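Emp47p (form2) (Saccharomyces cerevisiae, PDB 2A6Z) acts as a calcium-independent cargo receptor whose lectin domain recognises carbohydrate, and is involved in glycoprotein secretion and required for Emp46 to leave the endoplasmic reticulum. Local coordinates at residues A[159-164]-A[169-174]; A[110-115]-A[120-125]; A[96-101]-A[131-136]; A[148-153]-A[209-214]. One frame throughout, in Å; residues are numbered along the deposited sequence.

The four contacts lie within one legume-like lectin beta sandwich of two antiparallel seven-stranded sheets. Contacts 1 and 2 are hairpins, one from each sheet; their centres are about 16 Å apart, and they meet face to face where V161 packs on L110 and I159 on L122, which forms part of the hydrophobic core. Contact 3 ties two loops together, its centre about 14 Å from that of contact 2, with Y99 touching L111. Contact 4 has its centre about 12 Å from that of contact 2, and its Y150 reaches N114. Along the chain the segments of contact 3 enclose contact 2, and those of contact 4 enclose contact 1, so two local hairpins are each bracketed by a longer-range closure.

Contact 1 (A[159-164]-A[169-174])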
loop_
_atom_site.group_PDB
_atom_site.type_symbol
_atom_site.label_atom_id
_atom_site.label_comp_id
_atom_site.label_asym_id
_atom_site.label_seq_id
_atom_site.Cartn_x
_atom_site.Cartn_y
_atom_site.Cartn_z
ATOM N N ILE A 159 6.804 2.224 -5.363
ATOM C CA ILE A 159 7.123 1.174 -4.381
ATOM C C ILE A 159 7.017 -0.153 -5.106
ATOM O O ILE A 159 5.953 -0.488 -5.620
ATOM C CB ILE A 159 6.163 1.211 -3.168
ATOM C CG1 ILE A 159 6.312 2.536 -2.408
ATOM C CG2 ILE A 159 6.390 0.005 -2.284
ATOM C CD1 ILE A 159 5.268 2.721 -1.331
ATOM N N ARG A 160 8.135 -0.913 -5.136
ATOM C CA ARG A 160 8.142 -2.201 -5.838
ATOM C C ARG A 160 8.371 -3.286 -4.807
ATOM O O ARG A 160 9.424 -3.354 -4.145
ATOM C CB ARG A 160 9.283 -2.170 -6.879
ATOM C CG ARG A 160 9.434 -3.516 -7.621
ATOM C CD ARG A 160 10.434 -3.294 -8.804
ATOM N NE ARG A 160 10.342 -4.455 -9.713
ATOM C CZ ARG A 160 11.080 -5.549 -9.635
ATOM N NH1 ARG A 160 12.060 -5.642 -8.709
ATOM N NH2 ARG A 160 10.845 -6.526 -10.491
ATOM N N VAL A 161 7.365 -4.137 -4.662
ATOM C CA VAL A 161 7.370 -5.228 -3.694
ATOM C C VAL A 161 7.545 -6.517 -4.459
ATOM O O VAL A 161 6.777 -6.812 -5.387
ATOM C CB VAL A 161 6.028 -5.297 -2.921
ATOM C CG1 VAL A 161 6.128 -6.329 -1.798
ATOM C CG2 VAL A 161 5.642 -3.926 -2.427
ATOM N N THR A 162 8.562 -7.313 -4.092
ATOM C CA THR A 162 8.782 -8.588 -4.738
ATOM C C THR A 162 8.838 -9.672 -3.686
ATOM O O THR A 162 9.348 -9.498 -2.591
ATOM C CB THR A 162 10.094 -8.602 -5.567
ATOM O OG1 THR A 162 11.193 -8.153 -4.773
ATOM C CG2 THR A 162 9.971 -7.721 -6.812
ATOM N N TYR A 163 8.280 -10.849 -4.060
ATOM C CA TYR A 163 8.311 -12.012 -3.197
ATOM C C TYR A 163 8.768 -13.203 -4.068
ATOM O O TYR A 163 8.062 -13.578 -5.014
ATOM C CB TYR A 163 6.935 -12.283 -2.569
ATOM C CG TYR A 163 6.974 -13.425 -1.577
ATOM C CD1 TYR A 163 7.771 -13.377 -0.429
ATOM C CD2 TYR A 163 6.208 -14.573 -1.770
ATOM C CE1 TYR A 163 7.828 -14.406 0.492
ATOM C CE2 TYR A 163 6.250 -15.598 -0.843
ATOM C CZ TYR A 163 7.054 -15.548 0.264
ATOM O OH TYR A 163 7.090 -16.533 1.215
ATOM N N ASP A 164 9.964 -13.681 -3.769
ATOM C CA ASP A 164 10.669 -14.584 -4.660
ATOM C C ASP A 164 10.862 -15.952 -4.030
ATOM O O ASP A 164 11.790 -16.190 -3.229
ATOM C CB ASP A 164 12.046 -13.980 -5.045
ATOM C CG ASP A 164 12.701 -14.747 -6.199
ATOM O OD1 ASP A 164 12.154 -15.796 -6.608
ATOM O OD2 ASP A 164 13.739 -14.266 -6.662
ATOM N N ASN A 169 12.445 -17.459 -0.503
ATOM C CA ASN A 169 11.375 -16.686 0.064
ATOM C C ASN A 169 11.853 -15.243 0.363
ATOM O O ASN A 169 11.569 -14.732 1.439
ATOM C CB ASN A 169 10.795 -17.302 1.363
ATOM C CG ASN A 169 10.641 -18.780 1.218
ATOM O OD1 ASN A 169 9.899 -19.258 0.322
ATOM N ND2 ASN A 169 11.276 -19.499 2.127
ATOM N N LEU A 170 12.554 -14.637 -0.590
ATOM C CA LEU A 170 13.018 -13.257 -0.368
ATOM C C LEU A 170 11.848 -12.286 -0.593
ATOM O O LEU A 170 11.276 -12.202 -1.697
ATOM C CB LEU A 170 14.143 -12.946 -1.363
ATOM C CG LEU A 170 14.781 -11.541 -1.149
ATOM C CD1 LEU A 170 15.481 -11.485 0.194
ATOM C CD2 LEU A 170 15.739 -11.242 -2.277
ATOM N N LEU A 171 11.544 -11.518 0.440
ATOM C CA LEU A 171 10.578 -10.391 0.383
ATOM C C LEU A 171 11.426 -9.121 0.328
ATOM O O LEU A 171 12.227 -8.901 1.241
ATOM C CB LEU A 171 9.699 -10.407 1.613
ATOM C CG LEU A 171 8.773 -9.218 1.772
ATOM C CD1 LEU A 171 7.736 -9.155 0.615
ATOM C CD2 LEU A 171 8.040 -9.295 3.114
ATOM N N LYS A 172 11.238 -8.328 -0.706
ATOM C CA LYS A 172 12.030 -7.122 -0.883
ATOM C C LYS A 172 11.090 -5.983 -1.252
ATOM O O LYS A 172 10.118 -6.163 -1.988
ATOM C CB LYS A 172 13.088 -7.334 -1.968
ATOM C CG LYS A 172 13.965 -6.116 -2.245
ATOM C CD LYS A 172 15.187 -6.476 -3.028
ATOM C CE LYS A 172 14.866 -6.810 -4.416
ATOM N NZ LYS A 172 16.180 -7.076 -5.071
ATOM N N VAL A 173 11.419 -4.807 -0.714
ATOM C CA VAL A 173 10.757 -3.580 -1.099
ATOM C C VAL A 173 11.834 -2.606 -1.619
ATOM O O VAL A 173 12.832 -2.392 -0.943
ATOM C CB VAL A 173 9.984 -2.966 0.074
ATOM C CG1 VAL A 173 9.417 -1.603 -0.298
ATOM C CG2 VAL A 173 8.889 -3.930 0.524
ATOM N N GLN A 174 11.569 -2.058 -2.800
ATOM C CA GLN A 174 12.378 -0.990 -3.396
ATOM C C GLN A 174 11.532 0.266 -3.484
ATOM O O GLN A 174 10.311 0.198 -3.651
ATOM C CB GLN A 174 12.821 -1.397 -4.800
ATOM C CG GLN A 174 13.800 -2.600 -4.794
ATOM C CD GLN A 174 13.812 -3.251 -6.178
ATOM O OE1 GLN A 174 12.881 -3.968 -6.506
ATOM N NE2 GLN A 174 14.790 -2.974 -6.980
HETATM O O HOH W 1 11.437 -5.421 -4.641
HETATM O O HOH W 2 12.256 -10.502 -3.740
#
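R160 and Q174 face each other across two antiparallel strands, their side chains running alongside in the same direction. NH1 of R160 donates to OE1 of Q174 over 2.9 Å, on a lone pair; OE1 lies in the guanidinium plane and NH1 in the carbonyl plane, the two planes being turned 77° from each other. CG2 of T162 lies over one face of the guanidinium, offset toward its rim. T162 places its hydroxyl between backbone N and carbonyl carbon (chi1 52°), where T162 OG1 meets a water at 2.7 Å that also bonds to R160 O and Q174 OE1; a second water joins OG1 to L170 O. On the other face, V161 CG1 touches L171 CD1 at 4.0 Å, and CB of L171 lies at the edge of the Y163 ring. Backbone hydrogen bonds couple R160 with Q174, T162 with K172 and D164 with L170. N169 and L170 both face D164, a G1 bulge for which N169 takes a positive phi (64°), which asparagine tolerates well. Farther out, E66 forms a salt bridge with NE of R160, and F188 N bonds to the Y163 hydroxyl. The chemistry implies a two-faced hairpin: branched aliphatic residues pack inward on L110 and V112, while R160, T162 and Q174 make the opposite face polar, with waters joining the T162 hydroxyl to Q174 OE1 and backbone carbonyls.

Contact 2 (A[110-115]-A[120-125]); sequences LLVDNN and PTLRGQ
With chi1 at -61°, L110 turns its CG opposite the carbonyl carbon and brings L110 CD2 to 3.9 Å from CA of G124, where the lack of a side chain leaves the backbone accessible. T121 (chi1 47°) sets OG1 between its own N and carbonyl carbon, on the same side of the sheet as the D113 carboxylate. T121 OG1 and D113 OD1 stay 4.0 Å apart, but two waters link them, and one also bonds to L111 O. NE of R123 donates to T121 OG1 at 3.0 Å, slightly tilted from the guanidinium plane, so the small hydroxyl serves several polar partners at once. D113 OD2 accepts from N115 N, which meets it from above the carboxylate plane; this is an Asx turn, a frequent role for aspartate at a strand end, and Y139 OH bonds to OD2 as well. On the opposite face V112 CG2 touches L122 CG at 3.9 Å in one of two conformers modelled for L122. At the hairpin's end, CB of N114 packs on CG of P120, while the N114 amide bonds to G76 O and T78 N. Paired backbone bonds join L111 with R123 and D113 with T121. L110, V112 and L122 face V161 and I159 of the other sheet, and helix 138-141 partly covers the face of L111, D113, T121 and R123, as befits a legume-lectin-like sandwich.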
loop_
_atom_site.group_PDB
_atom_site.type_symbol
_atom_site.label_atom_id
_atom_site.label_comp_id
_atom_site.label_asym_id
_atom_site.label_seq_id
_atom_site.Cartn_x
_atom_site.Cartn_y
_atom_site.Cartn_z
ATOM N N LEU A 110 2.389 -2.340 4.467
ATOM C CA LEU A 110 3.509 -1.389 4.221
ATOM C C LEU A 110 2.951 -0.003 4.508
ATOM O O LEU A 110 2.003 0.426 3.840
ATOM C CB LEU A 110 4.008 -1.461 2.779
ATOM C CG LEU A 110 4.543 -2.814 2.362
ATOM C CD1 LEU A 110 4.951 -2.806 0.891
ATOM C CD2 LEU A 110 5.741 -3.242 3.198
ATOM N N LEU A 111 3.548 0.663 5.486
ATOM C CA LEU A 111 3.055 1.967 5.937
ATOM C C LEU A 111 4.038 3.061 5.531
ATOM O O LEU A 111 5.232 2.973 5.887
ATOM C CB LEU A 111 2.908 1.981 7.462
ATOM C CG LEU A 111 2.525 3.343 8.072
ATOM C CD1 LEU A 111 1.150 3.806 7.610
ATOM C CD2 LEU A 111 2.553 3.217 9.599
ATOM N N VAL A 112 3.557 4.079 4.833
ATOM C CA VAL A 112 4.314 5.289 4.581
ATOM C C VAL A 112 3.691 6.386 5.440
ATOM O O VAL A 112 2.510 6.712 5.331
ATOM C CB VAL A 112 4.327 5.656 3.084
ATOM C CG1 VAL A 112 4.982 7.004 2.883
ATOM C CG2 VAL A 112 5.005 4.559 2.274
ATOM N N ASP A 113 4.512 6.940 6.341
ATOM C CA ASP A 113 4.022 7.988 7.256
ATOM C C ASP A 113 5.209 8.712 7.817
ATOM O O ASP A 113 6.387 8.406 7.540
ATOM C CB ASP A 113 3.068 7.461 8.331
ATOM C CG ASP A 113 3.789 7.059 9.613
ATOM O OD1 ASP A 113 4.773 6.290 9.530
ATOM O OD2 ASP A 113 3.387 7.575 10.694
ATOM N N ASN A 114 4.928 9.736 8.660
ATOM C CA ASN A 114 6.017 10.546 9.188
ATOM C C ASN A 114 5.863 10.793 10.695
ATOM O O ASN A 114 6.562 11.667 11.222
ATOM C CB ASN A 114 6.194 11.841 8.421
ATOM C CG ASN A 114 5.107 12.869 8.651
ATOM O OD1 ASN A 114 4.259 12.699 9.508
ATOM N ND2 ASN A 114 5.145 13.912 7.831
ATOM N N ASN A 115 4.952 10.095 11.362
ATOM C CA ASN A 115 4.668 10.357 12.779
ATOM C C ASN A 115 5.535 9.568 13.748
ATOM O O ASN A 115 5.347 9.743 14.957
ATOM C CB ASN A 115 3.178 10.084 13.052
ATOM C CG ASN A 115 2.647 10.947 14.207
ATOM O OD1 ASN A 115 3.065 12.089 14.406
ATOM N ND2 ASN A 115 1.713 10.380 14.917
ATOM N N PRO A 120 9.915 10.677 8.156
ATOM C CA PRO A 120 9.270 9.983 7.008
ATOM C C PRO A 120 9.942 8.654 6.724
ATOM O O PRO A 120 11.168 8.576 6.459
ATOM C CB PRO A 120 9.434 10.988 5.886
ATOM C CG PRO A 120 9.591 12.318 6.554
ATOM C CD PRO A 120 10.369 12.029 7.824
ATOM N N THR A 121 9.119 7.598 6.713
ATOM C CA THR A 121 9.595 6.243 6.536
ATOM C C THR A 121 8.617 5.434 5.679
ATOM O O THR A 121 7.417 5.762 5.582
ATOM C CB THR A 121 9.746 5.488 7.867
ATOM O OG1 THR A 121 8.584 5.662 8.699
ATOM C CG2 THR A 121 10.929 5.990 8.680
ATOM N N LEU A 122 9.153 4.339 5.135
ATOM C CA LEU A 122 8.373 3.187 4.665
ATOM C C LEU A 122 8.700 2.062 5.605
ATOM O O LEU A 122 9.864 1.686 5.780
ATOM C CB LEU A 122 8.722 2.865 3.195
ATOM C CG LEU A 122 7.767 1.796 2.588
ATOM C CD1 LEU A 122 7.843 1.936 1.067
ATOM C CD2 LEU A 122 8.115 0.352 2.959
ATOM N N ARG A 123 7.668 1.476 6.206
ATOM C CA ARG A 123 7.834 0.432 7.199
ATOM C C ARG A 123 7.025 -0.798 6.803
ATOM O O ARG A 123 5.889 -0.701 6.303
ATOM C CB ARG A 123 7.308 0.911 8.561
ATOM C CG ARG A 123 8.218 1.959 9.199
ATOM C CD ARG A 123 7.498 2.734 10.322
ATOM N NE ARG A 123 8.487 3.701 10.933
ATOM C CZ ARG A 123 9.317 3.423 11.911
ATOM N NH1 ARG A 123 9.358 2.204 12.480
ATOM N NH2 ARG A 123 10.138 4.395 12.350
ATOM N N GLY A 124 7.587 -1.956 7.109
ATOM C CA GLY A 124 6.841 -3.239 6.981
ATOM C C GLY A 124 6.362 -3.680 8.355
ATOM O O GLY A 124 7.094 -3.657 9.348
ATOM N N GLN A 125 5.109 -4.114 8.362
ATOM C CA GLN A 125 4.454 -4.616 9.548
ATOM C C GLN A 125 3.799 -5.991 9.215
ATOM O O GLN A 125 3.280 -6.139 8.086
ATOM C CB GLN A 125 3.340 -3.692 10.072
ATOM C CG GLN A 125 3.706 -2.206 10.086
ATOM C CD GLN A 125 4.714 -1.707 11.080
ATOM O OE1 GLN A 125 5.567 -0.895 10.730
ATOM N NE2 GLN A 125 4.610 -2.143 12.348
HETATM O O HOH W 3 6.203 4.496 8.081
HETATM O O HOH W 4 7.021 7.490 10.634
#

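Contact 3 (A[96-101]-A[131-136])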
loop_
_atom_site.group_PDB
_atom_site.type_symbol
_atom_site.label_atom_id
_atom_site.label_comp_id
_atom_site.label_asym_id
_atom_site.label_seq_id
_atom_site.Cartn_x
_atom_site.Cartn_y
_atom_site.Cartn_z
ATOM N N LYS A 96 -11.675 -1.146 9.290
ATOM C CA LYS A 96 -11.171 0.138 8.846
ATOM C C LYS A 96 -10.345 0.840 9.915
ATOM O O LYS A 96 -10.129 2.049 9.765
ATOM C CB LYS A 96 -12.296 1.020 8.365
ATOM C CG LYS A 96 -13.239 0.403 7.334
ATOM C CD LYS A 96 -12.573 0.365 5.953
ATOM C CE LYS A 96 -13.442 -0.441 4.993
ATOM N NZ LYS A 96 -13.136 -0.148 3.550
ATOM N N GLN A 97 -9.926 0.191 10.965
ATOM C CA GLN A 97 -9.362 0.880 12.093
ATOM C C GLN A 97 -7.895 1.206 12.027
ATOM O O GLN A 97 -7.383 1.905 12.938
ATOM C CB GLN A 97 -9.595 0.047 13.367
ATOM C CG GLN A 97 -11.057 -0.160 13.719
ATOM C CD GLN A 97 -11.220 -0.934 15.003
ATOM O OE1 GLN A 97 -11.058 -0.349 16.098
ATOM N NE2 GLN A 97 -11.427 -2.257 14.908
ATOM N N LEU A 98 -7.170 0.767 10.996
ATOM C CA LEU A 98 -5.720 1.007 10.904
ATOM C C LEU A 98 -5.436 1.674 9.563
ATOM O O LEU A 98 -5.440 1.028 8.522
ATOM C CB LEU A 98 -5.002 -0.348 11.025
ATOM C CG LEU A 98 -3.454 -0.283 10.898
ATOM C CD1 LEU A 98 -2.872 0.675 11.936
ATOM C CD2 LEU A 98 -2.916 -1.688 11.030
ATOM N N TYR A 99 -5.278 3.020 9.594
ATOM C CA TYR A 99 -5.111 3.789 8.354
ATOM C C TYR A 99 -6.196 3.428 7.358
ATOM O O TYR A 99 -5.982 3.339 6.119
ATOM C CB TYR A 99 -3.678 3.609 7.686
ATOM C CG TYR A 99 -2.630 4.099 8.667
ATOM C CD1 TYR A 99 -2.279 5.439 8.704
ATOM C CD2 TYR A 99 -2.064 3.261 9.614
ATOM C CE1 TYR A 99 -1.356 5.917 9.609
ATOM C CE2 TYR A 99 -1.149 3.732 10.538
ATOM C CZ TYR A 99 -0.814 5.079 10.526
ATOM O OH TYR A 99 0.111 5.503 11.477
ATOM N N ASN A 100 -7.440 3.321 7.838
ATOM C CA ASN A 100 -8.611 2.998 7.005
ATOM C C ASN A 100 -8.529 1.637 6.331
ATOM O O ASN A 100 -9.211 1.413 5.346
ATOM C CB ASN A 100 -8.874 4.139 6.010
ATOM C CG ASN A 100 -10.270 3.979 5.359
ATOM O OD1 ASN A 100 -11.264 3.756 6.090
ATOM N ND2 ASN A 100 -10.334 4.104 4.060
ATOM N N GLY A 101 -7.763 0.741 6.934
ATOM C CA GLY A 101 -7.662 -0.647 6.592
ATOM C C GLY A 101 -7.700 -1.514 7.851
ATOM O O GLY A 101 -8.008 -1.014 8.933
ATOM N N LYS A 131 -5.099 -11.175 16.601
ATOM C CA LYS A 131 -5.449 -10.032 17.467
ATOM C C LYS A 131 -5.244 -8.758 16.676
ATOM O O LYS A 131 -4.382 -8.636 15.828
ATOM C CB LYS A 131 -4.509 -10.043 18.680
ATOM C CG LYS A 131 -4.840 -11.067 19.779
ATOM C CD LYS A 131 -3.831 -11.008 20.921
ATOM C CE LYS A 131 -3.655 -12.338 21.662
ATOM N NZ LYS A 131 -2.231 -12.664 21.961
ATOM N N PRO A 132 -5.918 -7.683 17.018
ATOM C CA PRO A 132 -5.522 -6.381 16.454
ATOM C C PRO A 132 -4.105 -6.030 16.913
ATOM O O PRO A 132 -3.644 -6.284 18.010
ATOM C CB PRO A 132 -6.581 -5.455 17.077
ATOM C CG PRO A 132 -6.808 -6.120 18.414
ATOM C CD PRO A 132 -7.017 -7.563 17.989
ATOM N N VAL A 133 -3.375 -5.378 15.970
ATOM C CA VAL A 133 -2.081 -4.814 16.376
ATOM C C VAL A 133 -2.309 -3.645 17.357
ATOM O O VAL A 133 -3.340 -2.971 17.389
ATOM C CB VAL A 133 -1.283 -4.398 15.166
ATOM C CG1 VAL A 133 -1.071 -5.544 14.168
ATOM C CG2 VAL A 133 -1.958 -3.242 14.434
ATOM N N ASP A 134 -1.287 -3.406 18.158
ATOM C CA ASP A 134 -1.283 -2.294 19.114
ATOM C C ASP A 134 -0.770 -1.071 18.375
ATOM O O ASP A 134 0.428 -0.975 18.072
ATOM C CB ASP A 134 -0.417 -2.641 20.297
ATOM C CG ASP A 134 -0.473 -1.581 21.394
ATOM O OD1 ASP A 134 -0.823 -0.418 21.073
ATOM O OD2 ASP A 134 -0.156 -1.952 22.515
ATOM N N LYS A 135 -1.620 -0.116 18.049
ATOM C CA LYS A 135 -1.189 1.027 17.280
ATOM C C LYS A 135 -0.162 1.848 18.019
ATOM O O LYS A 135 0.625 2.531 17.346
ATOM C CB LYS A 135 -2.400 1.886 16.858
ATOM C CG LYS A 135 -3.277 1.148 15.859
ATOM C CD LYS A 135 -4.315 2.099 15.276
ATOM C CE LYS A 135 -5.730 1.713 15.631
ATOM N NZ LYS A 135 -6.662 2.848 15.259
ATOM N N THR A 136 -0.176 1.772 19.361
ATOM C CA THR A 136 0.746 2.582 20.115
ATOM C C THR A 136 2.166 2.010 20.034
ATOM O O THR A 136 3.064 2.707 20.483
ATOM C CB THR A 136 0.362 2.710 21.604
ATOM O OG1 THR A 136 0.475 1.431 22.241
ATOM C CG2 THR A 136 -1.079 3.165 21.742
#
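Q97 and L98 lead into a type I' turn running from L98 to G101, while V133 and K135 approach from an extended loop whose end passes into a short 3-10 segment. Both loops belong to the legume-lectin-like sandwich, the first following strand 81-88 and the second following strand 121-128. L98 and G101 bond to each other in both directions through their backbones, and because Q97 and L98 both face G101 the turn also carries a classic bulge. Y99 and N100 occupy the central turn positions with positive phi, which asparagine adopts readily. L98 is the buried member of the contact. Its CG lies anti to the backbone N (chi1 178°), and the two methyls divide the work: L98 CD2 meets CG2 of V133 at 3.9 Å, the side chains crossing at about a right angle, while L98 CD1 lies against CD of K135 at 3.9 Å. L98 and K135 run antiparallel to one another, so the lysine's aliphatic part covers the leucine before its charged end reaches farther. V103, Y105 and W85 surround L98 as well. At the start of the 3-10 segment, D134 OD1 accepts from T136 N at 2.9 Å, an Asx turn. A bend at chi3 (-116°) takes the ammonium group of K135 to the backbone, where K135 NZ donates to O of Q97 at 2.6 Å, nearly along the C=O axis.

Contact 4 (A[148-153]-A[209-214])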
loop_
_atom_site.group_PDB
_atom_site.type_symbol
_atom_site.label_atom_id
_atom_site.label_comp_id
_atom_site.label_asym_id
_atom_site.label_seq_id
_atom_site.Cartn_x
_atom_site.Cartn_y
_atom_site.Cartn_z
ATOM N N MET A 148 12.150 7.404 3.935
ATOM C CA MET A 148 11.541 7.674 2.647
ATOM C C MET A 148 10.814 9.009 2.705
ATOM O O MET A 148 9.775 9.134 3.347
ATOM C CB MET A 148 10.538 6.574 2.267
ATOM C CG MET A 148 10.073 6.880 0.841
ATOM S SD MET A 148 8.579 5.870 0.453
ATOM C CE MET A 148 8.116 6.635 -1.093
ATOM N N GLY A 149 11.365 10.016 2.005
ATOM C CA GLY A 149 10.633 11.284 1.927
ATOM C C GLY A 149 9.490 11.134 0.883
ATOM O O GLY A 149 9.656 10.555 -0.194
ATOM N N TYR A 150 8.328 11.637 1.221
ATOM C CA TYR A 150 7.149 11.500 0.346
ATOM C C TYR A 150 6.290 12.748 0.287
ATOM O O TYR A 150 5.482 12.884 -0.628
ATOM C CB TYR A 150 6.288 10.248 0.702
ATOM C CG TYR A 150 5.719 10.418 2.082
ATOM C CD1 TYR A 150 4.424 10.954 2.274
ATOM C CD2 TYR A 150 6.451 10.064 3.235
ATOM C CE1 TYR A 150 3.886 11.135 3.514
ATOM C CE2 TYR A 150 5.883 10.277 4.489
ATOM C CZ TYR A 150 4.610 10.793 4.650
ATOM O OH TYR A 150 4.151 10.991 5.906
ATOM N N GLN A 151 6.326 13.642 1.282
ATOM C CA GLN A 151 5.328 14.712 1.296
ATOM C C GLN A 151 5.662 15.775 0.292
ATOM O O GLN A 151 6.831 16.032 -0.006
ATOM C CB GLN A 151 5.258 15.461 2.670
ATOM C CG GLN A 151 4.590 14.589 3.732
ATOM C CD GLN A 151 4.300 15.443 4.940
ATOM O OE1 GLN A 151 5.133 16.219 5.372
ATOM N NE2 GLN A 151 3.111 15.303 5.499
ATOM N N ASP A 152 4.603 16.423 -0.184
ATOM C CA ASP A 152 4.742 17.689 -0.894
ATOM C C ASP A 152 5.625 17.548 -2.128
ATOM O O ASP A 152 6.454 18.411 -2.443
ATOM C CB ASP A 152 5.264 18.762 0.095
ATOM C CG ASP A 152 5.181 20.171 -0.418
ATOM O OD1 ASP A 152 6.058 20.983 -0.014
ATOM O OD2 ASP A 152 4.272 20.512 -1.214
ATOM N N SER A 153 5.407 16.477 -2.878
ATOM C CA SER A 153 6.026 16.357 -4.217
ATOM C C SER A 153 4.993 15.823 -5.177
ATOM O O SER A 153 4.367 14.795 -4.955
ATOM C CB SER A 153 7.242 15.436 -4.225
ATOM O OG SER A 153 7.729 15.297 -5.553
ATOM N N GLU A 209 -3.550 16.960 3.443
ATOM C CA GLU A 209 -2.646 16.122 2.656
ATOM C C GLU A 209 -3.453 15.195 1.771
ATOM O O GLU A 209 -4.398 14.534 2.214
ATOM C CB GLU A 209 -1.786 15.289 3.655
ATOM C CG GLU A 209 -0.658 14.531 2.913
ATOM C CD GLU A 209 0.458 14.004 3.821
ATOM O OE1 GLU A 209 0.300 14.046 5.082
ATOM O OE2 GLU A 209 1.464 13.507 3.275
ATOM N N SER A 210 -3.000 15.151 0.493
ATOM C CA SER A 210 -3.750 14.390 -0.525
ATOM C C SER A 210 -2.912 13.218 -1.004
ATOM O O SER A 210 -1.937 13.439 -1.753
ATOM C CB SER A 210 -4.109 15.351 -1.674
ATOM O OG SER A 210 -4.956 14.662 -2.584
ATOM N N PHE A 211 -3.273 12.028 -0.566
ATOM C CA PHE A 211 -2.608 10.783 -0.989
ATOM C C PHE A 211 -3.301 10.299 -2.259
ATOM O O PHE A 211 -4.534 10.178 -2.265
ATOM C CB PHE A 211 -2.714 9.731 0.120
ATOM C CG PHE A 211 -1.853 10.033 1.316
ATOM C CD1 PHE A 211 -0.478 9.837 1.247
ATOM C CD2 PHE A 211 -2.426 10.529 2.473
ATOM C CE1 PHE A 211 0.329 10.087 2.356
ATOM C CE2 PHE A 211 -1.605 10.734 3.591
ATOM C CZ PHE A 211 -0.245 10.527 3.524
ATOM N N GLU A 212 -2.523 10.056 -3.300
ATOM C CA GLU A 212 -3.055 9.861 -4.658
ATOM C C GLU A 212 -2.358 8.678 -5.333
ATOM O O GLU A 212 -1.134 8.508 -5.172
ATOM C CB GLU A 212 -2.844 11.098 -5.494
ATOM C CG GLU A 212 -3.399 12.340 -4.794
ATOM C CD GLU A 212 -3.398 13.603 -5.572
ATOM O OE1 GLU A 212 -2.767 13.629 -6.678
ATOM O OE2 GLU A 212 -4.045 14.565 -5.079
ATOM N N ILE A 213 -3.137 7.897 -6.067
ATOM C CA ILE A 213 -2.673 6.710 -6.798
ATOM C C ILE A 213 -2.698 6.965 -8.285
ATOM O O ILE A 213 -3.724 7.401 -8.849
ATOM C CB ILE A 213 -3.510 5.488 -6.455
ATOM C CG1 ILE A 213 -3.671 5.271 -4.956
ATOM C CG2 ILE A 213 -3.006 4.255 -7.196
ATOM C CD1 ILE A 213 -2.316 4.977 -4.272
ATOM N N PHE A 214 -1.575 6.763 -8.976
ATOM C CA PHE A 214 -1.518 6.898 -10.434
ATOM C C PHE A 214 -1.674 5.551 -11.162
ATOM O O PHE A 214 -2.180 5.522 -12.298
ATOM C CB PHE A 214 -0.191 7.506 -10.829
ATOM C CG PHE A 214 0.027 8.966 -10.635
ATOM C CD1 PHE A 214 1.063 9.626 -11.315
ATOM C CD2 PHE A 214 -0.785 9.749 -9.814
ATOM C CE1 PHE A 214 1.299 10.978 -11.196
ATOM C CE2 PHE A 214 -0.556 11.122 -9.701
ATOM C CZ PHE A 214 0.441 11.735 -10.389
HETATM O O HOH W 5 1.649 11.839 6.212
#
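The loop between edge strand 144-147 and strand 153-164, which carries the chain from one sheet of the sandwich to the other, closes on the start of strand 210-220: Y150 and Q151 meet E209 and F211. E209 points its extended chain (chi1 -172°) at the loop. E209 OE2 lies at the edge of the Y150 ring, 3.4 Å from Y150 CE1, and the carboxylate is almost coplanar with that ring, the planes being 3° apart. Approaching across the glutamate at about a right angle, Q151 offers NE2 in two weak hydrogen bonds, Q151 NE2 lying 3.1 Å from E209 OE1 and 3.3 Å from E209 OE2, its amide turned 61° from the carboxylate. A water bridges E209 and Y150, donating to E209 OE1 at 2.8 Å and bonding to Y150 OH at 2.7 Å. Tyrosine therefore suits this place twice over, with an apolar ring for packing and a hydroxyl for the water. CE1 of Y150 comes in at the edge of the F211 ring, 3.9 Å from F211 CE1, while CG of E209 rests over one face of the phenylalanine, offset toward its rim. E209 and Q151 each have a stronger partner outside the two segments: S71 OG bonds to E209 OE2, and G76 N to Q151 OE1. Around this cluster, Y150 packs on N114 and on S71 of strand 63-72, and strand 210-220 runs between strands 38-40 and 63-72 in its sheet.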